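Side-chain contacts in putative carboxynorspermidine decarboxylase protein (Sinorhizobium meliloti, PDB 3MT1), which probably decarboxylates carboxynorspermidine and carboxyspermidine in polyamine biosynthesis, working as a homodimer with pyridoxal 5'-phosphate as cofactor: residues 5-10 with 323-328; 93-98 with 226-231; 103-108 with 149-154; 175-180 with 213-218; 329-332 with 336-339. One frame throughout, in Å; residues are numbered along the deposited sequence.

Contact 1 (5-10 with 323-328); sequences PYYLID and GYTMVK. With SO4 (sulfate ion), chain D.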
# COMPACT_ATOMS: atom_id res chain seq x y z
N PRO B 5 1.05 4.18 16.92
CA PRO B 5 2.33 3.77 16.38
C PRO B 5 3.10 4.97 15.88
O PRO B 5 2.50 6.00 15.52
CB PRO B 5 1.93 2.88 15.20
CG PRO B 5 0.65 3.43 14.71
CD PRO B 5 -0.06 3.90 15.98
N TYR B 6 4.42 4.85 15.86
CA TYR B 6 5.26 5.79 15.14
C TYR B 6 6.55 5.09 14.65
O TYR B 6 6.97 4.06 15.22
CB TYR B 6 5.58 7.03 16.00
CG TYR B 6 6.15 6.72 17.37
CD1 TYR B 6 7.52 6.59 17.57
CD2 TYR B 6 5.32 6.56 18.47
CE1 TYR B 6 8.04 6.32 18.84
CE2 TYR B 6 5.84 6.28 19.73
CZ TYR B 6 7.20 6.15 19.90
OH TYR B 6 7.70 5.86 21.14
N TYR B 7 7.13 5.64 13.57
CA TYR B 7 8.41 5.19 13.08
C TYR B 7 9.43 6.04 13.79
O TYR B 7 9.33 7.28 13.75
CB TYR B 7 8.53 5.46 11.58
CG TYR B 7 7.52 4.78 10.66
CD1 TYR B 7 6.45 5.51 10.13
CD2 TYR B 7 7.68 3.46 10.25
CE1 TYR B 7 5.52 4.92 9.27
CE2 TYR B 7 6.76 2.84 9.38
CZ TYR B 7 5.67 3.58 8.89
OH TYR B 7 4.73 3.02 8.03
N LEU B 8 10.43 5.42 14.42
CA LEU B 8 11.42 6.21 15.17
C LEU B 8 12.76 6.14 14.48
O LEU B 8 13.39 5.08 14.42
CB LEU B 8 11.51 5.72 16.60
CG LEU B 8 12.45 6.44 17.59
CD1 LEU B 8 12.22 7.89 17.61
CD2 LEU B 8 12.26 5.90 19.03
N ILE B 9 13.20 7.24 13.93
CA ILE B 9 14.47 7.25 13.27
C ILE B 9 15.55 7.64 14.27
O ILE B 9 15.53 8.74 14.80
CB ILE B 9 14.47 8.19 12.08
CG1 ILE B 9 13.44 7.71 11.03
CG2 ILE B 9 15.91 8.34 11.50
CD1 ILE B 9 12.96 8.85 10.09
N ASP B 10 16.46 6.70 14.53
CA ASP B 10 17.53 6.94 15.47
C ASP B 10 18.68 7.76 14.83
O ASP B 10 19.46 7.24 14.02
CB ASP B 10 18.05 5.61 16.09
CG ASP B 10 19.13 5.85 17.16
OD1 ASP B 10 18.83 5.67 18.37
OD2 ASP B 10 20.28 6.25 16.79
N GLY B 323 13.27 1.24 5.41
CA GLY B 323 13.23 1.06 3.97
C GLY B 323 11.92 0.51 3.45
O GLY B 323 11.36 -0.48 3.99
N TYR B 324 11.41 1.14 2.38
CA TYR B 324 10.27 0.62 1.66
C TYR B 324 9.06 0.51 2.61
O TYR B 324 8.15 -0.30 2.40
CB TYR B 324 10.60 -0.74 0.99
CG TYR B 324 11.69 -0.62 -0.05
CD1 TYR B 324 11.43 -0.03 -1.30
CD2 TYR B 324 13.01 -1.02 0.24
CE1 TYR B 324 12.46 0.13 -2.27
CE2 TYR B 324 14.04 -0.88 -0.70
CZ TYR B 324 13.76 -0.32 -1.95
OH TYR B 324 14.81 -0.18 -2.84
N THR B 325 9.07 1.32 3.66
CA THR B 325 7.95 1.32 4.60
C THR B 325 7.22 2.65 4.49
O THR B 325 6.11 2.71 4.00
CB THR B 325 8.43 1.10 6.02
OG1 THR B 325 9.41 2.11 6.33
CG2 THR B 325 9.03 -0.33 6.19
N MSE B 326 7.88 3.73 4.89
CA MSE B 326 7.29 5.05 4.86
C MSE B 326 6.84 5.48 3.48
O MSE B 326 5.85 6.16 3.37
CB MSE B 326 8.23 6.10 5.45
CG MSE B 326 8.02 6.29 6.93
SE MSE B 326 9.55 7.04 7.95
CE MSE B 326 10.78 5.56 7.59
N VAL B 327 7.56 5.11 2.45
CA VAL B 327 7.24 5.57 1.11
C VAL B 327 5.94 4.93 0.54
O VAL B 327 5.46 5.32 -0.52
CB VAL B 327 8.39 5.26 0.13
CG1 VAL B 327 9.57 6.30 0.26
CG2 VAL B 327 8.85 3.81 0.32
N LYS B 328 5.39 3.94 1.23
CA LYS B 328 4.28 3.20 0.67
C LYS B 328 3.19 2.96 1.70
O LYS B 328 2.33 2.12 1.51
CB LYS B 328 4.74 1.92 -0.06
CG LYS B 328 5.63 0.98 0.75
CD LYS B 328 5.86 -0.33 -0.02
CE LYS B 328 7.22 -0.36 -0.67
NZ LYS B 328 7.28 -1.25 -1.82
S SO4 D . 18.19 -0.93 -2.65
O1 SO4 D . 18.15 -2.37 -2.83
O2 SO4 D . 17.34 -0.52 -1.55
O3 SO4 D . 19.59 -0.63 -2.33
O4 SO4 D . 17.82 -0.22 -3.88

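Contact 2 (93-98 with 226-231); sequences ADKIIF and QIYLEP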
# COMPACT_ATOMS: atom_id res chain seq x y z
N ALA B 93 16.95 17.50 -13.08
CA ALA B 93 17.99 16.47 -13.08
C ALA B 93 19.33 16.98 -13.62
O ALA B 93 19.36 17.82 -14.50
CB ALA B 93 17.53 15.26 -13.88
N ASP B 94 20.43 16.44 -13.10
CA ASP B 94 21.76 16.63 -13.69
C ASP B 94 22.12 15.51 -14.65
O ASP B 94 22.84 15.70 -15.61
CB ASP B 94 22.80 16.67 -12.58
CG ASP B 94 22.63 17.88 -11.71
OD1 ASP B 94 22.59 18.99 -12.27
OD2 ASP B 94 22.53 17.73 -10.47
N LYS B 95 21.60 14.33 -14.37
CA LYS B 95 21.73 13.22 -15.25
C LYS B 95 20.35 12.63 -15.42
O LYS B 95 19.49 12.72 -14.51
CB LYS B 95 22.75 12.22 -14.68
CG LYS B 95 24.17 12.80 -14.73
CD LYS B 95 25.24 11.79 -14.39
CE LYS B 95 26.65 12.39 -14.32
NZ LYS B 95 26.74 13.39 -13.20
N ILE B 96 20.12 12.08 -16.61
CA ILE B 96 18.85 11.42 -16.92
C ILE B 96 19.21 10.09 -17.55
O ILE B 96 20.17 10.00 -18.30
CB ILE B 96 17.94 12.28 -17.84
CG1 ILE B 96 16.53 11.67 -17.90
CG2 ILE B 96 18.53 12.43 -19.21
CD1 ILE B 96 15.50 12.56 -18.59
N ILE B 97 18.47 9.06 -17.19
CA ILE B 97 18.72 7.73 -17.68
C ILE B 97 17.47 7.15 -18.31
O ILE B 97 16.35 7.33 -17.80
CB ILE B 97 19.23 6.84 -16.57
CG1 ILE B 97 20.59 7.37 -16.12
CG2 ILE B 97 19.32 5.37 -17.01
CD1 ILE B 97 20.71 7.55 -14.64
N PHE B 98 17.69 6.50 -19.45
CA PHE B 98 16.59 5.93 -20.21
C PHE B 98 16.73 4.46 -20.21
O PHE B 98 17.84 3.92 -20.20
CB PHE B 98 16.56 6.44 -21.63
CG PHE B 98 16.56 7.93 -21.73
CD1 PHE B 98 15.37 8.64 -21.64
CD2 PHE B 98 17.76 8.63 -21.90
CE1 PHE B 98 15.38 10.03 -21.73
CE2 PHE B 98 17.77 9.99 -22.00
CZ PHE B 98 16.57 10.70 -21.90
N GLN B 226 33.61 7.82 -13.84
CA GLN B 226 33.15 8.07 -12.47
C GLN B 226 32.08 7.02 -12.05
O GLN B 226 31.11 6.76 -12.78
CB GLN B 226 32.60 9.49 -12.32
CG GLN B 226 31.96 9.76 -10.98
CD GLN B 226 32.99 9.91 -9.85
OE1 GLN B 226 33.94 10.69 -9.97
NE2 GLN B 226 32.77 9.18 -8.73
N ILE B 227 32.28 6.40 -10.89
CA ILE B 227 31.33 5.44 -10.40
C ILE B 227 30.30 6.12 -9.52
O ILE B 227 30.62 6.98 -8.70
CB ILE B 227 32.01 4.26 -9.66
CG1 ILE B 227 32.81 3.41 -10.63
CG2 ILE B 227 30.95 3.35 -8.99
CD1 ILE B 227 33.59 2.31 -9.95
N TYR B 228 29.05 5.73 -9.75
CA TYR B 228 27.92 6.03 -8.86
C TYR B 228 27.41 4.77 -8.18
O TYR B 228 27.27 3.71 -8.80
CB TYR B 228 26.80 6.70 -9.62
CG TYR B 228 27.19 8.08 -10.02
CD1 TYR B 228 26.96 9.17 -9.16
CD2 TYR B 228 27.80 8.31 -11.23
CE1 TYR B 228 27.32 10.46 -9.54
CE2 TYR B 228 28.17 9.59 -11.62
CZ TYR B 228 27.94 10.66 -10.77
OH TYR B 228 28.35 11.91 -11.18
N LEU B 229 27.16 4.88 -6.89
CA LEU B 229 26.46 3.88 -6.15
C LEU B 229 25.10 4.48 -5.84
O LEU B 229 24.99 5.70 -5.66
CB LEU B 229 27.21 3.57 -4.88
CG LEU B 229 28.57 2.87 -4.97
CD1 LEU B 229 29.20 2.83 -3.61
CD2 LEU B 229 28.46 1.45 -5.54
N GLU B 230 24.07 3.62 -5.80
CA GLU B 230 22.70 4.06 -5.47
C GLU B 230 22.20 3.37 -4.20
O GLU B 230 21.24 2.61 -4.25
CB GLU B 230 21.76 3.71 -6.60
CG GLU B 230 21.88 4.53 -7.86
CD GLU B 230 21.05 3.92 -9.01
OE1 GLU B 230 19.95 3.35 -8.77
OE2 GLU B 230 21.51 4.01 -10.18
N PRO B 231 22.84 3.61 -3.06
CA PRO B 231 22.33 2.81 -1.94
C PRO B 231 20.94 3.22 -1.46
O PRO B 231 20.74 4.35 -1.02
CB PRO B 231 23.33 3.12 -0.83
CG PRO B 231 23.89 4.54 -1.22
CD PRO B 231 24.01 4.45 -2.69

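Contact 3 (103-108 with 149-154); sequences QLERFA and VERVMD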
# COMPACT_ATOMS: atom_id res chain seq x y z
N GLN B 103 13.30 5.06 -25.94
CA GLN B 103 13.09 6.16 -24.98
C GLN B 103 14.13 7.25 -25.19
O GLN B 103 13.82 8.45 -25.16
CB GLN B 103 13.18 5.67 -23.53
CG GLN B 103 11.95 4.96 -23.02
CD GLN B 103 10.98 5.91 -22.42
OE1 GLN B 103 11.31 6.63 -21.48
NE2 GLN B 103 9.75 5.93 -22.94
N LEU B 104 15.37 6.83 -25.41
CA LEU B 104 16.45 7.79 -25.62
C LEU B 104 16.26 8.57 -26.92
O LEU B 104 16.37 9.79 -26.93
CB LEU B 104 17.80 7.09 -25.58
CG LEU B 104 19.01 7.77 -26.19
CD1 LEU B 104 19.44 8.93 -25.36
CD2 LEU B 104 20.10 6.72 -26.30
N GLU B 105 15.96 7.85 -28.00
CA GLU B 105 15.69 8.49 -29.29
C GLU B 105 14.53 9.45 -29.12
O GLU B 105 14.57 10.57 -29.62
CB GLU B 105 15.37 7.44 -30.33
CG GLU B 105 16.60 6.81 -30.98
CD GLU B 105 16.23 5.67 -31.94
OE1 GLU B 105 15.20 5.00 -31.69
OE2 GLU B 105 16.97 5.43 -32.94
N ARG B 106 13.52 9.03 -28.36
CA ARG B 106 12.32 9.83 -28.21
C ARG B 106 12.57 11.14 -27.47
O ARG B 106 11.97 12.16 -27.78
CB ARG B 106 11.26 9.04 -27.48
CG ARG B 106 9.89 9.47 -27.88
CD ARG B 106 8.90 8.39 -27.62
NE ARG B 106 8.15 8.67 -26.40
CZ ARG B 106 7.42 7.77 -25.75
NH1 ARG B 106 7.35 6.53 -26.20
NH2 ARG B 106 6.77 8.11 -24.63
N PHE B 107 13.47 11.10 -26.50
CA PHE B 107 13.60 12.21 -25.57
C PHE B 107 14.93 12.92 -25.65
O PHE B 107 15.09 13.97 -25.04
CB PHE B 107 13.29 11.74 -24.15
CG PHE B 107 11.87 11.32 -23.96
CD1 PHE B 107 10.82 12.19 -24.27
CD2 PHE B 107 11.56 10.06 -23.47
CE1 PHE B 107 9.49 11.80 -24.10
CE2 PHE B 107 10.23 9.66 -23.30
CZ PHE B 107 9.20 10.53 -23.62
N ALA B 108 15.86 12.36 -26.41
CA ALA B 108 17.16 12.99 -26.70
C ALA B 108 17.10 14.51 -26.77
O ALA B 108 17.78 15.19 -25.98
CB ALA B 108 17.71 12.45 -27.99
N VAL B 149 23.16 -0.75 -29.23
CA VAL B 149 23.68 0.29 -28.35
C VAL B 149 24.61 1.21 -29.18
O VAL B 149 24.38 2.42 -29.30
CB VAL B 149 24.43 -0.31 -27.13
CG1 VAL B 149 25.13 0.77 -26.32
CG2 VAL B 149 23.50 -1.14 -26.26
N GLU B 150 25.62 0.58 -29.78
CA GLU B 150 26.65 1.27 -30.52
C GLU B 150 26.16 2.31 -31.52
O GLU B 150 26.81 3.35 -31.72
CB GLU B 150 27.51 0.25 -31.24
CG GLU B 150 28.76 -0.16 -30.49
CD GLU B 150 29.98 -0.16 -31.38
OE1 GLU B 150 30.53 0.94 -31.66
OE2 GLU B 150 30.38 -1.27 -31.81
N ARG B 151 25.01 2.04 -32.14
CA ARG B 151 24.44 2.98 -33.12
C ARG B 151 24.01 4.30 -32.46
O ARG B 151 23.75 5.30 -33.14
CB ARG B 151 23.29 2.33 -33.89
CG ARG B 151 23.24 2.81 -35.34
CD ARG B 151 21.96 2.43 -36.03
NE ARG B 151 21.29 3.60 -36.59
CZ ARG B 151 20.21 4.18 -36.05
NH1 ARG B 151 19.66 5.24 -36.62
NH2 ARG B 151 19.69 3.70 -34.93
N VAL B 152 23.98 4.31 -31.14
CA VAL B 152 23.43 5.45 -30.44
C VAL B 152 24.42 6.07 -29.41
O VAL B 152 24.05 6.92 -28.60
CB VAL B 152 22.04 5.08 -29.91
CG1 VAL B 152 22.14 4.41 -28.54
CG2 VAL B 152 21.15 6.29 -29.89
N MSE B 153 25.69 5.70 -29.53
CA MSE B 153 26.77 6.16 -28.65
C MSE B 153 27.12 7.65 -28.76
O MSE B 153 27.69 8.21 -27.85
CB MSE B 153 28.02 5.32 -28.91
CG MSE B 153 27.91 3.90 -28.41
SE MSE B 153 28.10 3.75 -26.46
CE MSE B 153 30.02 3.83 -26.35
N ASP B 154 26.77 8.28 -29.88
CA ASP B 154 27.02 9.71 -30.04
C ASP B 154 26.01 10.57 -29.26
O ASP B 154 26.04 11.80 -29.32
CB ASP B 154 27.03 10.10 -31.54

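Contact 4 (175-180 with 213-218); sequences RMLGEI and SARLRA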
# COMPACT_ATOMS: atom_id res chain seq x y z
N ARG B 175 32.07 -10.98 -8.35
CA ARG B 175 31.78 -11.74 -9.56
C ARG B 175 30.82 -11.04 -10.51
O ARG B 175 30.97 -11.12 -11.71
CB ARG B 175 31.27 -13.13 -9.22
CG ARG B 175 32.29 -13.86 -8.44
CD ARG B 175 32.09 -15.31 -8.48
NE ARG B 175 33.25 -15.97 -7.90
CZ ARG B 175 34.25 -16.48 -8.61
NH1 ARG B 175 34.21 -16.39 -9.94
NH2 ARG B 175 35.27 -17.08 -7.99
N MSE B 176 29.84 -10.33 -9.96
CA MSE B 176 28.84 -9.67 -10.80
C MSE B 176 29.44 -8.51 -11.56
O MSE B 176 29.13 -8.29 -12.73
CB MSE B 176 27.69 -9.22 -9.93
CG MSE B 176 27.20 -10.33 -9.09
SE MSE B 176 25.52 -10.96 -9.75
CE MSE B 176 24.46 -9.93 -8.46
N LEU B 177 30.32 -7.78 -10.89
CA LEU B 177 31.07 -6.74 -11.53
C LEU B 177 31.97 -7.34 -12.63
O LEU B 177 32.24 -6.71 -13.66
CB LEU B 177 31.89 -6.00 -10.48
CG LEU B 177 32.57 -4.74 -10.96
CD1 LEU B 177 31.55 -3.74 -11.55
CD2 LEU B 177 33.38 -4.13 -9.84
N GLY B 178 32.41 -8.58 -12.40
CA GLY B 178 33.26 -9.27 -13.36
C GLY B 178 32.51 -9.58 -14.64
O GLY B 178 33.03 -9.32 -15.72
N GLU B 179 31.30 -10.11 -14.52
CA GLU B 179 30.46 -10.43 -15.69
C GLU B 179 29.99 -9.18 -16.43
O GLU B 179 29.65 -9.24 -17.62
CB GLU B 179 29.29 -11.38 -15.34
CG GLU B 179 29.58 -12.86 -15.76
CD GLU B 179 28.48 -13.86 -15.38
OE1 GLU B 179 27.75 -13.64 -14.37
OE2 GLU B 179 28.35 -14.89 -16.09
N ILE B 180 29.98 -8.05 -15.72
CA ILE B 180 29.69 -6.74 -16.31
C ILE B 180 30.78 -6.28 -17.32
O ILE B 180 30.47 -5.79 -18.41
CB ILE B 180 29.44 -5.71 -15.21
CG1 ILE B 180 28.06 -5.94 -14.59
CG2 ILE B 180 29.60 -4.27 -15.74
CD1 ILE B 180 27.77 -5.10 -13.34
N SER B 213 36.05 -0.93 -1.61
CA SER B 213 36.59 0.35 -2.09
C SER B 213 37.70 0.17 -3.11
O SER B 213 37.77 0.89 -4.11
CB SER B 213 37.15 1.17 -0.93
OG SER B 213 36.11 1.65 -0.10
N ALA B 214 38.58 -0.79 -2.84
CA ALA B 214 39.73 -1.07 -3.69
C ALA B 214 39.28 -1.67 -5.02
O ALA B 214 39.86 -1.40 -6.07
CB ALA B 214 40.67 -2.02 -2.99
N ARG B 215 38.23 -2.46 -4.97
CA ARG B 215 37.67 -3.05 -6.18
C ARG B 215 36.96 -1.97 -7.02
O ARG B 215 36.99 -2.02 -8.25
CB ARG B 215 36.73 -4.21 -5.82
CG ARG B 215 36.06 -4.86 -7.00
CD ARG B 215 37.07 -5.63 -7.88
NE ARG B 215 36.46 -6.22 -9.08
CZ ARG B 215 36.49 -5.66 -10.29
NH1 ARG B 215 37.07 -4.49 -10.48
NH2 ARG B 215 35.93 -6.27 -11.32
N LEU B 216 36.34 -1.00 -6.33
CA LEU B 216 35.72 0.15 -6.97
C LEU B 216 36.79 1.00 -7.67
O LEU B 216 36.63 1.36 -8.85
CB LEU B 216 34.90 0.98 -5.96
CG LEU B 216 33.59 0.37 -5.39
CD1 LEU B 216 32.88 1.25 -4.38
CD2 LEU B 216 32.62 0.00 -6.47
N ARG B 217 37.89 1.27 -6.97
CA ARG B 217 39.01 2.01 -7.55
C ARG B 217 39.48 1.41 -8.88
O ARG B 217 39.66 2.13 -9.86
CB ARG B 217 40.18 2.09 -6.57
CG ARG B 217 40.18 3.31 -5.65
CD ARG B 217 41.50 4.08 -5.67
NE ARG B 217 41.44 5.24 -4.78
CZ ARG B 217 40.96 6.44 -5.11
NH1 ARG B 217 40.50 6.68 -6.33
NH2 ARG B 217 40.92 7.42 -4.22
N ALA B 218 39.66 0.10 -8.89
CA ALA B 218 40.25 -0.60 -10.03
C ALA B 218 39.33 -0.58 -11.27
O ALA B 218 39.78 -0.47 -12.41
CB ALA B 218 40.63 -2.01 -9.65

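Contact 5 (329-332 with 336-339); sequences KNWF and KMPA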
# COMPACT_ATOMS: atom_id res chain seq x y z
N LYS B 329 3.21 3.73 2.77
CA LYS B 329 2.16 3.64 3.76
C LYS B 329 0.84 4.15 3.23
O LYS B 329 0.78 5.05 2.38
CB LYS B 329 2.57 4.41 5.00
CG LYS B 329 2.81 5.91 4.82
CD LYS B 329 3.28 6.53 6.15
CE LYS B 329 4.07 7.83 5.90
NZ LYS B 329 3.24 8.73 5.05
N ASN B 330 -0.24 3.59 3.74
CA ASN B 330 -1.57 3.95 3.25
C ASN B 330 -2.65 3.93 4.37
O ASN B 330 -2.38 3.55 5.53
CB ASN B 330 -1.94 2.99 2.13
CG ASN B 330 -1.88 1.56 2.58
OD1 ASN B 330 -2.84 1.07 3.19
ND2 ASN B 330 -0.74 0.89 2.36
N TRP B 331 -3.88 4.29 4.00
CA TRP B 331 -4.98 4.46 4.93
C TRP B 331 -5.93 3.26 4.97
O TRP B 331 -7.11 3.38 5.30
CB TRP B 331 -5.76 5.67 4.49
CG TRP B 331 -5.13 6.92 4.86
CD1 TRP B 331 -4.64 7.87 4.02
CD2 TRP B 331 -4.91 7.40 6.19
NE1 TRP B 331 -4.13 8.91 4.74
CE2 TRP B 331 -4.29 8.66 6.08
CE3 TRP B 331 -5.19 6.89 7.47
CZ2 TRP B 331 -3.93 9.43 7.20
CZ3 TRP B 331 -4.84 7.65 8.59
CH2 TRP B 331 -4.23 8.90 8.45
N PHE B 332 -5.41 2.09 4.60
CA PHE B 332 -6.19 0.88 4.65
C PHE B 332 -6.92 0.72 5.99
O PHE B 332 -6.30 0.87 7.07
CB PHE B 332 -5.24 -0.26 4.48
CG PHE B 332 -5.88 -1.60 4.56
CD1 PHE B 332 -6.82 -2.00 3.61
CD2 PHE B 332 -5.54 -2.47 5.59
CE1 PHE B 332 -7.41 -3.26 3.68
CE2 PHE B 332 -6.12 -3.74 5.67
CZ PHE B 332 -7.05 -4.14 4.71
N LYS B 336 -5.05 4.35 12.06
CA LYS B 336 -4.15 5.45 12.35
C LYS B 336 -2.80 5.28 11.66
O LYS B 336 -2.20 4.21 11.76
CB LYS B 336 -3.95 5.58 13.87
CG LYS B 336 -3.61 7.01 14.24
CD LYS B 336 -3.18 7.20 15.68
CE LYS B 336 -2.66 8.62 15.85
NZ LYS B 336 -1.64 8.62 16.94
N MSE B 337 -2.36 6.31 10.96
CA MSE B 337 -1.10 6.25 10.29
C MSE B 337 0.05 6.60 11.26
O MSE B 337 -0.09 7.48 12.09
CB MSE B 337 -1.13 7.18 9.09
CG MSE B 337 0.07 7.02 8.15
SE MSE B 337 -0.17 8.19 6.63
CE MSE B 337 -1.20 6.99 5.49
N PRO B 338 1.20 5.91 11.16
CA PRO B 338 2.14 6.19 12.24
C PRO B 338 2.81 7.54 12.10
O PRO B 338 3.12 7.96 10.99
CB PRO B 338 3.16 5.04 12.13
CG PRO B 338 2.43 3.92 11.40
CD PRO B 338 1.52 4.65 10.45
N ALA B 339 3.00 8.22 13.21
CA ALA B 339 3.74 9.47 13.24
C ALA B 339 5.15 9.22 12.76
O ALA B 339 5.65 8.10 12.82
CB ALA B 339 3.75 10.09 14.71

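Contact 1 (5-10 with 323-328)
Tyr7 and Met326 show how an aromatic face and a flexible selenomethionine chain can join a strand to a loop without any polar link. Starting at the root of the tyrosine, Tyr7 CB lies 4.1 Å from Met326 SE; CG, set anti to the carbonyl carbon (chi1 -60°), sends the ring toward the loop with one face to the methionine chain. CD1 of Tyr7 is 3.6 Å from Met326 CG, and CE1 is almost as near the same methylene. This is a CH-pi contact: Met326 CG stands 19° off the normal of the Tyr7 ring, displaced toward its rim. The selenium of Met326 reaches the ring obliquely, 4.5 Å from the Tyr7 centroid, in a Met-aromatic contact. Across the ring, Tyr7 CE2 comes to 4.1 Å from Thr325 OG1, a hydroxyl already bonded to the carbonyl of Ala321. At the tip, Tyr7 OH bonds to the carbonyl oxygen of His266.

Strand 6-10 belongs to the mixed sheet of the C-terminal beta domain, whereas 323-328 is a loop beside the predicted substrate residue Asp269. Without this ring, as with an alanine here, one flank of Met326 would probably lose its aromatic cover and the His266 carbonyl its phenol partner. Further along the strand, Ile9 CD1 makes a looser apolar contact with Met326 SE. Tyr324, on the loop, donates from OH to O2 of the sulfate at 2.9 Å. Backbone nitrogens of Gly199, Gly232 and Glu233 hold the same anion, consistent with the sulfate marking the place of the cofactor phosphate, as in related decarboxylases.

Contact 2 (93-98 with 226-231)
The interior of the eight-stranded alpha/beta (TIM) barrel is the setting here, where Lys95 on strand 95-98 meets Tyr228 on strand 226-229. These are the fourth and eighth strands, so their side chains span the barrel instead of joining neighbours; Lys95 and Tyr228 have CA atoms 11.4 Å apart. Lys95, like Glu73 and Trp193, opens its strand, which places the group toward the N-terminal end of the barrel, away from the predicted substrate residues.

Both side chains point inward and cross at about a right angle. The lysine runs extended until its last torsion, where a bend (chi4 64°) swings the ammonium to the phenol. Lys95 NZ donates to Tyr228 OH at 3.0 Å, while Lys95 CE passes the same oxygen at 3.6 Å. NZ stands oblique to the ring; the bond itself is to the hydroxyl oxygen.

On the same strand, Gln226 NE2 gives a nearly straight bond (168°) to the carbonyl oxygen of Ile227, 3.1 Å long.

The stronger mate of Lys95 is the carboxylate of Glu73, with a cation-pi contact to Trp193 besides; Tyr228 OH has a second, weak bond to Glu73 OE2. The inward-reaching ammonium thus has a carboxylate, a phenol oxygen and an indole around it. Such company would probably keep the lysine charged, with Glu73 as its counter-charge.

Contact 3 (103-108 with 149-154)
Val152 and Arg151 meet Leu104 and Glu105 on the outer layer of the alpha/beta barrel, an example of two pieces of chain joined by a buried apolar pair and, nearer solvent, a long ionic one. The first two residues belong to segment 149-154, in a type I turn, the other two to helix 101-107.

Val149 comes first and is helical; it packs on Leu187 of helix 170-190, and its carbonyl oxygen accepts from Val152 N at 2.7 Å. With Glu150 the type I beta turn begins, running to Met153, and it is this turn that brings the next two residues round to face helix 101-107.

Arg151, on the exposed side, sends its guanidinium across the end of Glu105. The salt bridge is long, with Arg151 NH2 3.8 Å from Glu105 OE2. That oxygen lies in the guanidinium plane, at its edge, but the two flat groups are turned 76° apart, so the carboxylate does not offer both oxygens in a paired, fork-like grip. Because Arg151 also touches a crystal neighbour, its pose may partly reflect the lattice.

Val152 is buried and points toward helix 101-107. Its CG1 sits between the backbone N and the carbonyl carbon (chi1 87°), a setting in which both methyl groups can face the leucine. Leu104 comes from the other side with CG swung opposite the backbone N (chi1 161°), and the two side chains meet tip to tip: Leu104 CD2 fits against the fork of the valine, 3.8 Å from Val152 CG1 and equally far from Val152 CG2.

Contact 4 (175-180 with 213-218)
Leu177 and Arg215 join two helices by laying a methyl group on a guanidinium, a reminder that the flat face of this charged group can take an apolar partner.

The packing is centred on one methyl. Leu177 CD2 stands 3.5 Å from Arg215 CZ, directly above the middle of the guanidinium plane, with the flanking nitrogens only a little further off. Leu177 CG lies 3.7 Å from Arg215 NH2, and the aliphatic root of the arginine joins in, Arg215 CG being 4.0 Å from Leu177 CD2. The two side chains come from opposite directions. Arg215 leaves its helix with CG trans to the backbone N, then bends at chi2 (68°), a kink that folds the guanidinium over to present its face to the leucine. Gly178 N lies oblique to the same group, 4.3 Å from Arg215 NH2, without bonding to it.

The ionic part lies in the arginine's other partners. NE is paired with Asp174 and NH2 with Glu181, both on helix 170-190, the helix that carries Leu177. Two carboxylates therefore grip the guanidinium through its N-H groups and would limit its rotation, while one face receives Leu177 CD2.

Helices 170-190 and 209-223 come one after the other along the chain, with strand 193-195 between them, and their packing belongs to the outer helical layer typical of an alpha/beta barrel.

Contact 5 (329-332 with 336-339)
Met337, a selenomethionine, lies across Trp331 at about a right angle and places its terminal methyl over one face of the indole. CE of Met337 is 3.6 Å from the centroid of the five-membered ring of Trp331 and 11° off its normal, a well-centred CH-pi contact. The selenium lies oblique to the six-membered ring, a Met-aromatic contact, and Met337 CB meets Trp331 CH2 at 3.6 Å. The methionine runs extended through its first two torsions and bends only at the last (chi3 -88°), which turns CE over the pyrrole part. Lys329 crosses from the opposite side of the selenium, with Lys329 NZ 3.8 Å from Met337 SE; the charged end itself bonds to the carbonyl oxygen of Ser363 of the second subunit.

Both segments belong to the loop leading into strand 339-343 of the C-terminal beta domain, so the selenomethionine side chain fills a fold of the chain at the dimer interface. Within 329-332 an Asx turn forms: Asn330 OD1 accepts from Phe332 N at 3.1 Å, on a lone pair in the carbonyl plane. Replacing Trp331 by a serine is likely to strip the Met337 methyl of its aromatic floor and leave the selenomethionine freer to turn about its last bond. ND2 of Asn330 bonds to the carbonyl oxygen of Glu264. The indole in turn meets Tyr360 edge to face.

How the contacts relate
The five contacts divide between two domains. Contacts 2, 3 and 4 build the alpha/beta barrel: contact 2 spans its interior, while contacts 3 and 4 lie in the helical layer, each with its centre about 17 Å from that of contact 2. Phe98 packs on helix 101-107, and Ile227 on helix 209-223, so the inner strands pack against both outer contacts. Contacts 1 and 5, centres 10 Å apart, share the beta domain, where strand 6-10 pairs with strand 339-343. Contact 1 joins segments 313 residues apart at their nearest ends, enclosing contacts 2, 3 and 4 in sequence; contact 5 follows. The N-terminal strand is thus built into the C-terminal domain, and contacts 1, 3 and 5 also reach the second subunit.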